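Local coordinates for protein 2-methyl-3-hydroxypyridine-5-carboxylic acid oxygenase (Mesorhizobium loti, PDB 3ALJ) that probably catalyses the FAD-dependent, ring-opening oxygenation of 2-methyl-3-hydroxypyridine-5-carboxylic acid, a flavoprotein monooxygenase-type reaction of vitamin B6 breakdown, at residues Y54-G59 with L297-G302; S76-T81 with P100-T105; E94-L99 with N356-A361. All blocks are in the same frame, centred on the assembly; numbering follows the deposited sequence.

Contact 1: Y54-G59 with L297-G302; sequences YLWHNG and LAQGAG. With FAD (flavin-adenine dinucleotide), chain B; BME (beta-mercaptoethanol), chain D.
Trp56 presents the edge of its indole to Ala298: the methyl CB and the carbonyl O both lie near the ring plane, while the Gln299 amide comes obliquely past CD1, its plane 34° from that of the ring. Trp56 NE1 donates to Ala298 O at 3.0 Å, a weak bond because it is strongly bent. The Gln299 amide reaches on to Asn58, where the two carboxamides exchange a pair of hydrogen bonds with their planes 43° apart. Gln299 NE2 gives a nearly straight bond (168°) to Asn58 OD1, and Asn58 ND2 returns one to Gln299 OE1 at 2.9 Å. Together the two bonds fix the rotation of both amides; Gln299 gets there by a bend at its second torsion. In this FAD-binding fold the contact closes around the pyrimidine end of the isoalloxazine. Tyr54 N donates to FAD O4 at 2.9 Å and Tyr54 O accepts from FAD N3, while Ala301 N, in the first turn of helix 300-314, meets FAD N1 at 3.0 Å. Ala298 CB sits against Tyr54 CB at 3.8 Å, and the Tyr54 hydroxyl bonds to Ser215 and Thr199. Asn58 ND2 also donates to a beta-mercaptoethanol, probably from crystallisation.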
# COMPACT_ATOMS: atom_id res chain seq x y z
N TYR A 54 1.16 -6.54 -2.05
CA TYR A 54 2.39 -6.69 -2.86
C TYR A 54 3.38 -5.56 -2.63
O TYR A 54 2.96 -4.36 -2.63
CB TYR A 54 2.06 -6.66 -4.36
CG TYR A 54 1.37 -7.89 -4.91
CD1 TYR A 54 0.19 -8.44 -4.37
CD2 TYR A 54 1.88 -8.50 -6.04
CE1 TYR A 54 -0.39 -9.56 -4.89
CE2 TYR A 54 1.28 -9.59 -6.66
CZ TYR A 54 0.14 -10.15 -6.05
OH TYR A 54 -0.46 -11.25 -6.58
N LEU A 55 4.67 -5.84 -2.50
CA LEU A 55 5.72 -4.83 -2.57
C LEU A 55 6.63 -5.20 -3.71
O LEU A 55 6.67 -6.36 -4.12
CB LEU A 55 6.56 -4.73 -1.26
CG LEU A 55 5.73 -4.24 -0.00
CD1 LEU A 55 6.76 -4.11 1.09
CD2 LEU A 55 5.04 -2.88 -0.33
N TRP A 56 7.34 -4.20 -4.19
CA TRP A 56 8.31 -4.39 -5.28
C TRP A 56 9.65 -3.88 -4.82
O TRP A 56 9.81 -3.35 -3.72
CB TRP A 56 7.88 -3.64 -6.52
CG TRP A 56 6.44 -3.96 -6.96
CD1 TRP A 56 5.28 -3.51 -6.34
CD2 TRP A 56 6.00 -4.78 -8.04
NE1 TRP A 56 4.15 -4.02 -6.97
CE2 TRP A 56 4.58 -4.81 -8.02
CE3 TRP A 56 6.70 -5.47 -9.07
CZ2 TRP A 56 3.84 -5.51 -8.99
CZ3 TRP A 56 5.97 -6.17 -10.00
CH2 TRP A 56 4.58 -6.19 -10.01
N HIS A 57 10.66 -3.97 -5.68
CA HIS A 57 11.95 -3.49 -5.40
C HIS A 57 12.00 -2.13 -4.72
O HIS A 57 12.74 -1.99 -3.76
CB HIS A 57 12.70 -3.39 -6.81
CG HIS A 57 13.94 -2.53 -6.83
ND1 HIS A 57 13.89 -1.25 -7.36
CD2 HIS A 57 15.20 -2.72 -6.39
CE1 HIS A 57 15.10 -0.70 -7.26
NE2 HIS A 57 15.93 -1.57 -6.67
N ASN A 58 11.23 -1.16 -5.22
CA ASN A 58 11.30 0.17 -4.57
C ASN A 58 10.90 0.11 -3.04
O ASN A 58 11.60 0.68 -2.21
CB ASN A 58 10.39 1.17 -5.32
CG ASN A 58 8.88 0.79 -5.33
OD1 ASN A 58 8.50 -0.40 -5.48
ND2 ASN A 58 8.03 1.82 -5.27
N GLY A 59 9.81 -0.62 -2.74
CA GLY A 59 9.37 -0.78 -1.32
C GLY A 59 10.34 -1.59 -0.56
O GLY A 59 10.57 -1.33 0.63
N LEU A 297 -1.37 -1.22 -10.29
CA LEU A 297 0.07 -1.47 -10.29
C LEU A 297 0.66 -1.81 -8.97
O LEU A 297 1.90 -1.98 -8.86
CB LEU A 297 0.83 -0.29 -10.96
CG LEU A 297 0.49 -0.01 -12.41
CD1 LEU A 297 1.31 1.34 -12.77
CD2 LEU A 297 0.87 -1.27 -13.25
N ALA A 298 -0.21 -1.95 -7.94
CA ALA A 298 0.23 -2.35 -6.58
C ALA A 298 1.41 -1.49 -6.13
O ALA A 298 2.45 -1.96 -5.69
CB ALA A 298 0.58 -3.89 -6.55
N GLN A 299 1.18 -0.17 -6.19
CA GLN A 299 2.12 0.85 -5.79
C GLN A 299 1.67 1.87 -4.77
O GLN A 299 2.36 2.87 -4.47
CB GLN A 299 2.67 1.60 -7.05
CG GLN A 299 3.75 0.72 -7.78
CD GLN A 299 5.04 0.61 -6.97
OE1 GLN A 299 5.32 1.42 -6.09
NE2 GLN A 299 5.83 -0.43 -7.22
N GLY A 300 0.43 1.76 -4.27
CA GLY A 300 0.02 2.78 -3.34
C GLY A 300 0.94 2.88 -2.10
O GLY A 300 1.33 4.00 -1.68
N ALA A 301 1.11 1.74 -1.43
CA ALA A 301 2.02 1.69 -0.31
C ALA A 301 3.47 1.82 -0.75
O ALA A 301 4.26 2.46 -0.03
CB ALA A 301 1.88 0.40 0.54
N GLY A 302 3.84 1.35 -1.95
CA GLY A 302 5.26 1.53 -2.39
C GLY A 302 5.56 3.01 -2.54
O GLY A 302 6.63 3.43 -2.06
PA FAD B . -3.13 4.08 5.79
O1A FAD B . -2.53 2.73 5.53
O2A FAD B . -4.50 4.31 5.53
O5B FAD B . -2.80 4.41 7.31
C5B FAD B . -3.26 5.65 7.93
C4B FAD B . -3.23 5.30 9.40
O4B FAD B . -3.61 6.58 10.01
C3B FAD B . -4.26 4.34 9.85
O3B FAD B . -3.71 3.37 10.77
C2B FAD B . -5.38 5.25 10.47
O2B FAD B . -6.13 4.61 11.51
C1B FAD B . -4.60 6.37 11.09
N9A FAD B . -5.28 7.62 11.10
C8A FAD B . -6.24 8.12 10.25
N7A FAD B . -6.56 9.39 10.55
C5A FAD B . -5.79 9.72 11.66
C6A FAD B . -5.62 10.91 12.36
N6A FAD B . -6.37 12.02 12.05
N1A FAD B . -4.75 10.89 13.37
C2A FAD B . -4.05 9.80 13.71
N3A FAD B . -4.13 8.61 13.04
C4A FAD B . -5.00 8.62 11.99
N1 FAD B . -0.37 -0.77 -2.12
C2 FAD B . 0.71 -1.47 -2.41
O2 FAD B . 1.86 -1.02 -2.32
N3 FAD B . 0.58 -2.79 -2.86
C4 FAD B . -0.67 -3.40 -2.97
O4 FAD B . -0.72 -4.66 -3.23
C4X FAD B . -1.78 -2.63 -2.68
N5 FAD B . -3.09 -3.17 -2.89
C5X FAD B . -4.19 -2.37 -2.67
C6 FAD B . -5.49 -2.83 -2.97
C7 FAD B . -6.59 -2.06 -2.68
C7M FAD B . -8.00 -2.61 -3.01
C8 FAD B . -6.44 -0.79 -2.17
C8M FAD B . -7.65 0.12 -1.87
C9 FAD B . -5.15 -0.31 -1.87
C9A FAD B . -4.01 -1.09 -2.16
N10 FAD B . -2.65 -0.60 -1.91
C10 FAD B . -1.58 -1.35 -2.21
C1' FAD B . -2.47 0.84 -1.37
C2' FAD B . -2.21 0.78 0.13
O2' FAD B . -3.30 0.08 0.77
C3' FAD B . -2.23 2.21 0.70
O3' FAD B . -1.65 3.09 -0.33
C4' FAD B . -1.39 2.39 1.90
O4' FAD B . -1.97 1.56 2.94
C5' FAD B . -1.43 3.80 2.40
O5' FAD B . -0.63 3.89 3.57
P FAD B . -0.79 5.19 4.45
O1P FAD B . 0.09 4.98 5.61
O2P FAD B . -0.65 6.44 3.64
O3P FAD B . -2.34 5.18 4.91
C1 BME D . 8.33 5.17 -6.72
C2 BME D . 6.98 4.78 -6.03
O1 BME D . 9.32 4.22 -6.32
S2 BME D . 5.85 6.23 -6.38

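Contact 2: S76-T81 with P100-T105; sequences SHTPPT and PWRIMT
Arg102 leaves the strand with CG roughly opposite its own N (chi1 -155°) and then bends at chi2 (69°), a turn that folds the guanidinium back over the 76-81 loop, between Ser76 and Thr78. Ser76 chi1 of 63° puts OG between N and the carbonyl carbon, facing that group. Arg102 NE donates to Ser76 OG at 2.8 Å and Arg102 NH1 to Thr78 OG1 at 2.9 Å, and both hydroxyls lie close to the guanidinium plane, so two in-plane bonds hold the group against rotation. Arg102 NH2 bonds to Leu73 O, and Ser76 OG is also bonded to Val72 O and Leu73 O, which ties the site to the end of helix 69-73. Thr78 OG1 donates a hydrogen bond to Trp101 O at 2.7 Å, so this hydroxyl links guanidinium and backbone. On the same side chain CG2 rests over the five-membered ring of Trp101, and Pro79 CD covers the six-membered ring 3.6 Å from its centroid: two CH-pi contacts on one indole face. At the indole edge, a water accepts from Trp101 NE1 and donates to Pro79 O. Pro79 CG presses on Ile103 CD1 at 3.5 Å, tighter than ordinary carbon contact. The backbones meet in one hydrogen-bonded antiparallel pair, His77 with Ile103, where Ile103 N reaches His77 O at 2.8 Å and His77 N reaches Ile103 O at 3.1 Å. This is a single beta bridge, by which an irregular loop lines the side of strand 101-105, itself the antiparallel partner of strand 52-56.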
# COMPACT_ATOMS: atom_id res chain seq x y z
N SER A 76 7.48 -14.27 4.02
CA SER A 76 6.76 -13.76 2.84
C SER A 76 7.33 -14.49 1.58
O SER A 76 8.21 -15.31 1.71
CB SER A 76 6.88 -12.25 2.74
OG SER A 76 8.26 -11.86 2.56
N HIS A 77 6.73 -14.18 0.45
CA HIS A 77 6.92 -15.01 -0.78
C HIS A 77 7.16 -14.21 -1.98
O HIS A 77 6.44 -13.29 -2.28
CB HIS A 77 5.61 -15.84 -0.88
CG HIS A 77 5.47 -16.77 -2.08
ND1 HIS A 77 6.08 -17.99 -2.10
CD2 HIS A 77 4.59 -16.77 -3.10
CE1 HIS A 77 5.73 -18.64 -3.22
NE2 HIS A 77 4.81 -17.93 -3.85
N THR A 78 8.12 -14.70 -2.77
CA THR A 78 8.20 -14.24 -4.15
C THR A 78 7.68 -15.35 -5.06
O THR A 78 8.39 -16.40 -5.20
CB THR A 78 9.62 -13.81 -4.69
OG1 THR A 78 10.16 -12.79 -3.81
CG2 THR A 78 9.58 -13.26 -6.14
N PRO A 79 6.52 -15.24 -5.72
CA PRO A 79 6.11 -16.32 -6.63
C PRO A 79 7.17 -16.54 -7.76
O PRO A 79 7.88 -15.63 -8.15
CB PRO A 79 4.80 -15.76 -7.28
CG PRO A 79 4.29 -14.80 -6.22
CD PRO A 79 5.56 -14.08 -5.72
N PRO A 80 7.15 -17.81 -8.28
CA PRO A 80 8.06 -18.03 -9.45
C PRO A 80 7.68 -17.23 -10.63
O PRO A 80 8.54 -16.98 -11.45
CB PRO A 80 7.82 -19.47 -9.85
CG PRO A 80 7.20 -20.10 -8.63
CD PRO A 80 6.47 -19.00 -7.77
N THR A 81 6.42 -16.85 -10.83
CA THR A 81 5.99 -16.05 -11.93
C THR A 81 4.70 -15.30 -11.55
O THR A 81 3.97 -15.74 -10.64
CB THR A 81 5.73 -16.89 -13.22
OG1 THR A 81 5.61 -15.93 -14.32
CG2 THR A 81 4.65 -17.82 -13.15
N PRO A 100 13.12 -7.41 -8.08
CA PRO A 100 12.54 -8.00 -6.86
C PRO A 100 11.07 -7.60 -6.57
O PRO A 100 10.65 -6.51 -6.91
CB PRO A 100 13.45 -7.44 -5.80
CG PRO A 100 14.85 -7.29 -6.50
CD PRO A 100 14.45 -6.81 -7.83
N TRP A 101 10.31 -8.58 -6.04
CA TRP A 101 8.91 -8.32 -5.61
C TRP A 101 8.59 -9.33 -4.59
O TRP A 101 9.30 -10.32 -4.38
CB TRP A 101 7.95 -8.31 -6.83
CG TRP A 101 7.87 -9.58 -7.62
CD1 TRP A 101 8.88 -10.18 -8.40
CD2 TRP A 101 6.70 -10.40 -7.80
NE1 TRP A 101 8.40 -11.36 -8.98
CE2 TRP A 101 7.06 -11.50 -8.63
CE3 TRP A 101 5.35 -10.37 -7.28
CZ2 TRP A 101 6.16 -12.49 -9.02
CZ3 TRP A 101 4.48 -11.29 -7.69
CH2 TRP A 101 4.83 -12.36 -8.53
N ARG A 102 7.47 -9.11 -3.89
CA ARG A 102 7.17 -9.91 -2.71
C ARG A 102 5.73 -9.78 -2.38
O ARG A 102 5.13 -8.66 -2.50
CB ARG A 102 7.98 -9.37 -1.48
CG ARG A 102 8.24 -10.46 -0.40
CD ARG A 102 9.28 -11.54 -0.95
NE ARG A 102 9.67 -12.39 0.16
CZ ARG A 102 10.64 -13.29 -0.01
NH1 ARG A 102 11.14 -13.54 -1.22
NH2 ARG A 102 11.10 -13.97 1.00
N ILE A 103 5.08 -10.85 -1.93
CA ILE A 103 3.68 -10.85 -1.47
C ILE A 103 3.73 -11.23 0.01
O ILE A 103 4.52 -12.07 0.45
CB ILE A 103 2.84 -11.87 -2.20
CG1 ILE A 103 2.92 -11.57 -3.72
CG2 ILE A 103 1.41 -11.81 -1.75
CD1 ILE A 103 2.19 -12.63 -4.54
N MET A 104 2.86 -10.56 0.78
CA MET A 104 2.83 -10.81 2.27
C MET A 104 1.46 -10.40 2.76
O MET A 104 0.73 -9.65 2.13
CB MET A 104 3.90 -10.02 3.02
CG MET A 104 3.70 -8.48 2.78
SD MET A 104 5.28 -7.58 2.98
CE MET A 104 6.03 -8.00 1.34
N THR A 105 1.20 -10.83 3.98
CA THR A 105 -0.04 -10.24 4.62
C THR A 105 0.29 -8.80 5.06
O THR A 105 1.41 -8.47 5.38
CB THR A 105 -0.55 -11.14 5.80
OG1 THR A 105 0.38 -11.05 6.90
CG2 THR A 105 -0.75 -12.61 5.40
O HOH W 1 9.03 -13.95 -10.19

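Contact 3: E94-L99 with N356-A361; sequences ETFNGL and NMFTPA
Glu94 and Phe358 meet across two irregular backbones whose CA atoms come no closer than 6.8 Å, at Glu94 and Asn356, with Phe358 at the centre of an inverse gamma turn (phi -89°, psi 72°). The Glu94 side chain bridges the separation: with the chain extended beyond CG, its carboxylate arrives beside the turn. Glu94 OE2 accepts from Phe358 N at 3.0 Å through its syn lone pair, on the side of OE1. Glu94 OE2 also receives a water at 2.6 Å that donates in turn to Phe358 O, and the same oxygen thus reaches both the N-H and, through the water, the carbonyl of one residue. Glu94 OE1 takes a second water at 2.7 Å, which accepts from Met357 N. The carboxylate stands at the edge of the Phe358 ring, where Glu94 CD lies in the ring plane. Phe96 approaches from another direction: its edge points at the face of Phe358 in an offset edge-to-face pair, centroids 5.4 Å apart and planes at 75°, and Phe96 CE1 touches Phe358 CB at 3.5 Å. Trp56 meets both rings, and Tyr82 stacks edge-to-face with Phe358, completing an aromatic cluster. With an alanine here in place of Glu94, Phe358 N would probably lose its acceptor and the two bridging waters their carboxylate, giving the turn more freedom to shift. The buried Glu94 carboxylate is gripped by one backbone N-H and two waters, and three such donors are consistent with, and would probably favour, its ionised form.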
# COMPACT_ATOMS: atom_id res chain seq x y z
N GLU A 94 4.97 -13.50 -16.34
CA GLU A 94 5.95 -12.37 -16.35
C GLU A 94 6.81 -12.47 -15.11
O GLU A 94 6.33 -12.74 -13.98
CB GLU A 94 5.16 -11.01 -16.29
CG GLU A 94 4.38 -10.76 -17.56
CD GLU A 94 3.43 -9.57 -17.41
OE1 GLU A 94 2.30 -9.75 -16.99
OE2 GLU A 94 3.86 -8.46 -17.78
N THR A 95 8.12 -12.22 -15.28
CA THR A 95 9.08 -12.25 -14.14
C THR A 95 9.92 -10.99 -14.12
O THR A 95 10.81 -10.88 -13.25
CB THR A 95 9.96 -13.51 -14.15
OG1 THR A 95 10.72 -13.49 -15.34
CG2 THR A 95 9.14 -14.77 -13.99
N PHE A 96 9.74 -10.02 -15.02
CA PHE A 96 10.32 -8.66 -14.84
C PHE A 96 11.82 -8.59 -14.85
O PHE A 96 12.41 -7.76 -14.19
CB PHE A 96 9.80 -8.04 -13.49
CG PHE A 96 8.33 -8.43 -13.12
CD1 PHE A 96 7.31 -8.14 -14.02
CD2 PHE A 96 8.01 -9.02 -11.92
CE1 PHE A 96 5.98 -8.45 -13.72
CE2 PHE A 96 6.68 -9.32 -11.59
CZ PHE A 96 5.69 -9.03 -12.49
N ASN A 97 12.43 -9.53 -15.56
CA ASN A 97 13.91 -9.57 -15.67
C ASN A 97 14.58 -9.43 -14.31
O ASN A 97 15.53 -8.68 -14.12
CB ASN A 97 14.44 -8.58 -16.66
CG ASN A 97 15.94 -8.99 -17.06
OD1 ASN A 97 16.36 -10.22 -17.03
ND2 ASN A 97 16.75 -7.96 -17.34
N GLY A 98 14.03 -10.19 -13.36
CA GLY A 98 14.69 -10.26 -12.07
C GLY A 98 14.32 -9.15 -11.06
O GLY A 98 14.83 -9.22 -9.93
N LEU A 99 13.53 -8.16 -11.45
CA LEU A 99 13.16 -7.11 -10.50
C LEU A 99 12.55 -7.76 -9.24
O LEU A 99 11.58 -8.51 -9.35
CB LEU A 99 12.08 -6.29 -11.17
CG LEU A 99 11.44 -5.17 -10.38
CD1 LEU A 99 12.30 -4.02 -10.26
CD2 LEU A 99 10.09 -4.79 -11.14
N ASN A 356 0.89 -9.50 -20.07
CA ASN A 356 2.08 -8.80 -20.62
C ASN A 356 2.07 -7.30 -20.52
O ASN A 356 2.70 -6.57 -21.34
CB ASN A 356 2.38 -9.26 -22.09
CG ASN A 356 2.86 -10.65 -22.18
OD1 ASN A 356 3.73 -11.06 -21.39
ND2 ASN A 356 2.21 -11.42 -23.08
N MET A 357 1.37 -6.81 -19.51
CA MET A 357 1.27 -5.35 -19.30
C MET A 357 2.15 -4.72 -18.25
O MET A 357 2.15 -3.52 -18.06
CB MET A 357 -0.23 -4.89 -19.13
CG MET A 357 -1.15 -5.25 -20.29
SD MET A 357 -0.65 -4.37 -21.77
CE MET A 357 -1.20 -2.77 -21.29
N PHE A 358 3.03 -5.56 -17.67
CA PHE A 358 4.03 -4.94 -16.80
C PHE A 358 5.22 -4.57 -17.68
O PHE A 358 6.30 -5.22 -17.69
CB PHE A 358 4.45 -5.94 -15.69
CG PHE A 358 3.41 -5.98 -14.59
CD1 PHE A 358 3.34 -4.91 -13.67
CD2 PHE A 358 2.48 -7.04 -14.55
CE1 PHE A 358 2.30 -4.90 -12.68
CE2 PHE A 358 1.48 -7.01 -13.51
CZ PHE A 358 1.41 -5.95 -12.67
N THR A 359 4.98 -3.54 -18.50
CA THR A 359 5.98 -3.03 -19.45
C THR A 359 6.98 -2.19 -18.70
O THR A 359 6.84 -1.90 -17.47
CB THR A 359 5.25 -2.03 -20.41
OG1 THR A 359 4.64 -0.99 -19.57
CG2 THR A 359 4.10 -2.68 -21.22
N PRO A 360 8.04 -1.74 -19.40
CA PRO A 360 8.91 -0.86 -18.74
C PRO A 360 8.34 0.36 -18.11
O PRO A 360 8.65 0.74 -16.99
CB PRO A 360 9.97 -0.53 -19.85
CG PRO A 360 10.03 -1.81 -20.64
CD PRO A 360 8.54 -2.24 -20.69
N ALA A 361 7.35 0.96 -18.81
CA ALA A 361 6.69 2.07 -18.22
C ALA A 361 5.85 1.79 -16.95
O ALA A 361 5.85 2.56 -16.02
CB ALA A 361 5.87 2.78 -19.37
O HOH W 2 0.20 -8.06 -17.26
O HOH W 3 6.31 -7.89 -18.34

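Contacts 1 and 2 share the two-stranded antiparallel sheet 52-56/101-105: Leu55 N lies 2.9 Å from Arg102 O, a probable hydrogen bond, and Tyr54 CZ packs on Ile103 CD1 at 3.5 Å. Their centres are about 11 Å apart. Contact 3, about 14 Å from each of the others by centres, joins them mainly through aromatic side chains. Trp56 CZ3 lies 3.6 Å from Phe96 CE2, and Trp101 CE2 lies 3.7 Å from Phe96 CE2, so that one ring atom of Phe96 touches both indoles. Contact 1 binds FAD directly, while the Ile103 side chain of contact 2 is about 8 Å from the bound FAD and the Phe358 side chain of contact 3 about 10 Å.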